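Local coordinates for CG14216 (PDB 3P9Y), which probably removes phosphate from the C-terminal domain of RNA polymerase II, with a role in RNA processing and termination, at residues 112-117 with 138-143. The protein carries 2 engineered substitutions. Residues are numbered along the deposited sequence; the frame is centred on the assembly and turned at random.
Sequences IVTVEE and VHVLNV
L141 O receives T114 N at 2.8 Å, and the same oxygen takes a CA-H...O contact from V113, whose CA lies 3.1 Å away. I112 uses both its backbone polar atoms: I112 N gives a hydrogen bond to H139 O, and I112 O accepts L141 N at 2.8 Å. V143 N donates to T114 O at 2.9 Å, continuing the ladder. These bonds join the two parallel strands of a right-handed beta-alpha-beta crossover, closed by helix 117-128, within the sheet of the low-molecular-weight tyrosine phosphatase-like fold. On the helix side, T114 and N142 cross at about a right angle. T114 OG1 sits between its own backbone N and carbonyl carbon (chi1 58°), 3.3 Å from N142 CB; both side chains also touch Y120. Farther back on this face, V138 CG2 meets I112 CG1 at 3.9 Å and CD1 equally closely, while V140 CG2 is 4.4 Å from I112 CB. V113 and L141 point to the other face, where both pack on M162 of helix 149-167. V113 CG1, anti to its backbone N (chi1 -178°), is 4.3 Å from V143 CG2. E116 takes the N-cap position of helix 117-128, and its OE1 forms a salt bridge with R22.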
ATOM      1  N   ILE A 112      -7.804   4.671  -3.216  1.00 14.83           N
ATOM      2  CA  ILE A 112      -6.361   4.517  -3.123  1.00 14.72           C
ATOM      3  C   ILE A 112      -5.921   4.935  -1.728  1.00 14.20           C
ATOM      4  O   ILE A 112      -6.079   6.086  -1.345  1.00 13.87           O
ATOM      5  CB  ILE A 112      -5.638   5.392  -4.167  1.00 15.03           C
ATOM      6  CG1 ILE A 112      -6.130   5.045  -5.577  1.00 16.53           C
ATOM      7  CG2 ILE A 112      -4.129   5.214  -4.057  1.00 14.98           C
ATOM      8  CD1 ILE A 112      -5.536   5.918  -6.674  1.00 16.56           C
ATOM      9  N   VAL A 113      -5.386   3.996  -0.958  1.00 15.05           N
ATOM     10  CA  VAL A 113      -4.898   4.305   0.381  1.00 13.65           C
ATOM     11  C   VAL A 113      -3.384   4.512   0.330  1.00 13.53           C
ATOM     12  O   VAL A 113      -2.669   3.695  -0.235  1.00 14.34           O
ATOM     13  CB  VAL A 113      -5.237   3.167   1.372  1.00 13.84           C
ATOM     14  CG1 VAL A 113      -4.774   3.523   2.779  1.00 12.77           C
ATOM     15  CG2 VAL A 113      -6.738   2.872   1.352  1.00 13.35           C
ATOM     16  N   THR A 114      -2.903   5.611   0.898  1.00 13.19           N
ATOM     17  CA  THR A 114      -1.468   5.838   1.038  1.00 14.42           C
ATOM     18  C   THR A 114      -1.101   5.773   2.513  1.00 13.99           C
ATOM     19  O   THR A 114      -1.960   5.946   3.379  1.00 13.67           O
ATOM     20  CB  THR A 114      -1.029   7.202   0.449  1.00 15.15           C
ATOM     21  OG1 THR A 114      -1.738   8.265   1.100  1.00 14.28           O
ATOM     22  CG2 THR A 114      -1.306   7.250  -1.045  1.00 15.13           C
ATOM     23  N   VAL A 115       0.171   5.521   2.800  1.00 14.73           N
ATOM     24  CA  VAL A 115       0.592   5.216   4.166  1.00 15.90           C
ATOM     25  C   VAL A 115       1.472   6.307   4.784  1.00 17.35           C
ATOM     26  O   VAL A 115       1.991   6.143   5.887  1.00 17.50           O
ATOM     27  CB  VAL A 115       1.308   3.850   4.232  1.00 15.17           C
ATOM     28  CG1 VAL A 115       0.369   2.752   3.771  1.00 15.35           C
ATOM     29  CG2 VAL A 115       2.571   3.855   3.384  1.00 16.02           C
ATOM     30  N   GLU A 116       1.629   7.418   4.078  1.00 16.58           N
ATOM     31  CA  GLU A 116       2.271   8.604   4.642  1.00 19.25           C
ATOM     32  C   GLU A 116       2.098   9.776   3.686  1.00 17.45           C
ATOM     33  O   GLU A 116       1.910   9.582   2.491  1.00 16.55           O
ATOM     34  CB  GLU A 116       3.757   8.363   4.945  1.00 19.97           C
ATOM     35  CG  GLU A 116       4.632   8.076   3.737  1.00 20.45           C
ATOM     36  CD  GLU A 116       6.118   8.051   4.105  1.00 25.39           C
ATOM     37  OE1 GLU A 116       6.753   6.983   3.999  1.00 24.85           O
ATOM     38  OE2 GLU A 116       6.647   9.102   4.521  1.00 29.83           O
ATOM     39  N   GLU A 117       2.155  10.994   4.216  1.00 18.78           N
ATOM     40  CA  GLU A 117       1.767  12.161   3.435  1.00 19.52           C
ATOM     41  C   GLU A 117       2.652  12.368   2.214  1.00 19.56           C
ATOM     42  O   GLU A 117       2.189  12.868   1.196  1.00 19.95           O
ATOM     43  CB  GLU A 117       1.751  13.431   4.289  1.00 22.08           C
ATOM     44  CG  GLU A 117       1.182  14.623   3.532  1.00 21.67           C
ATOM     45  CD  GLU A 117       0.931  15.815   4.416  1.00 25.13           C
ATOM     46  OE1 GLU A 117       0.973  15.653   5.648  1.00 24.80           O
ATOM     47  OE2 GLU A 117       0.687  16.918   3.880  1.00 29.40           O
ATOM     48  N   VAL A 138     -12.319   8.926  -7.951  1.00 24.21           N
ATOM     49  CA  VAL A 138     -11.496   8.033  -7.147  1.00 21.63           C
ATOM     50  C   VAL A 138     -11.133   8.758  -5.858  1.00 20.67           C
ATOM     51  O   VAL A 138     -10.768   9.934  -5.882  1.00 19.48           O
ATOM     52  CB  VAL A 138     -10.212   7.616  -7.885  1.00 22.69           C
ATOM     53  CG1 VAL A 138      -9.416   8.838  -8.317  1.00 23.95           C
ATOM     54  CG2 VAL A 138      -9.370   6.702  -7.004  1.00 20.01           C
ATOM     55  N   HIS A 139     -11.247   8.063  -4.731  1.00 17.05           N
ATOM     56  CA  HIS A 139     -10.954   8.670  -3.440  1.00 17.47           C
ATOM     57  C   HIS A 139      -9.569   8.275  -2.950  1.00 16.44           C
ATOM     58  O   HIS A 139      -9.301   7.104  -2.728  1.00 15.55           O
ATOM     59  CB  HIS A 139     -11.996   8.246  -2.411  1.00 16.49           C
ATOM     60  CG  HIS A 139     -13.391   8.649  -2.769  1.00 18.72           C
ATOM     61  ND1 HIS A 139     -13.844   9.946  -2.659  1.00 18.43           N
ATOM     62  CD2 HIS A 139     -14.434   7.925  -3.235  1.00 17.91           C
ATOM     63  CE1 HIS A 139     -15.105  10.005  -3.045  1.00 19.68           C
ATOM     64  NE2 HIS A 139     -15.487   8.791  -3.397  1.00 18.98           N
ATOM     65  N   VAL A 140      -8.690   9.255  -2.785  1.00 15.36           N
ATOM     66  CA  VAL A 140      -7.374   9.001  -2.218  1.00 15.07           C
ATOM     67  C   VAL A 140      -7.427   9.292  -0.719  1.00 16.01           C
ATOM     68  O   VAL A 140      -7.851  10.370  -0.295  1.00 15.60           O
ATOM     69  CB  VAL A 140      -6.286   9.848  -2.917  1.00 15.84           C
ATOM     70  CG1 VAL A 140      -4.905   9.449  -2.441  1.00 14.42           C
ATOM     71  CG2 VAL A 140      -6.388   9.676  -4.428  1.00 15.63           C
ATOM     72  N   LEU A 141      -7.017   8.311   0.082  1.00 15.04           N
ATOM     73  CA  LEU A 141      -7.082   8.410   1.533  1.00 14.05           C
ATOM     74  C   LEU A 141      -5.721   8.095   2.129  1.00 15.19           C
ATOM     75  O   LEU A 141      -5.124   7.070   1.802  1.00 14.38           O
ATOM     76  CB  LEU A 141      -8.103   7.410   2.075  1.00 14.78           C
ATOM     77  CG  LEU A 141      -9.517   7.515   1.507  1.00 15.53           C
ATOM     78  CD1 LEU A 141     -10.335   6.283   1.873  1.00 16.97           C
ATOM     79  CD2 LEU A 141     -10.194   8.788   2.007  1.00 14.88           C
ATOM     80  N   ASN A 142      -5.221   8.967   2.998  1.00 14.81           N
ATOM     81  CA  ASN A 142      -3.952   8.707   3.660  1.00 15.65           C
ATOM     82  C   ASN A 142      -4.164   8.278   5.091  1.00 15.32           C
ATOM     83  O   ASN A 142      -4.854   8.948   5.855  1.00 14.72           O
ATOM     84  CB  ASN A 142      -3.043   9.934   3.649  1.00 15.23           C
ATOM     85  CG  ASN A 142      -1.673   9.634   4.233  1.00 16.36           C
ATOM     86  OD1 ASN A 142      -0.830   9.006   3.588  1.00 15.31           O
ATOM     87  ND2 ASN A 142      -1.450  10.067   5.465  1.00 16.68           N
ATOM     88  N   VAL A 143      -3.557   7.151   5.442  1.00 15.51           N
ATOM     89  CA  VAL A 143      -3.566   6.647   6.801  1.00 15.43           C
ATOM     90  C   VAL A 143      -2.118   6.364   7.187  1.00 16.51           C
ATOM     91  O   VAL A 143      -1.500   5.447   6.657  1.00 16.47           O
ATOM     92  CB  VAL A 143      -4.382   5.353   6.916  1.00 16.95           C
ATOM     93  CG1 VAL A 143      -4.357   4.843   8.348  1.00 17.09           C
ATOM     94  CG2 VAL A 143      -5.820   5.580   6.454  1.00 18.54           C
TER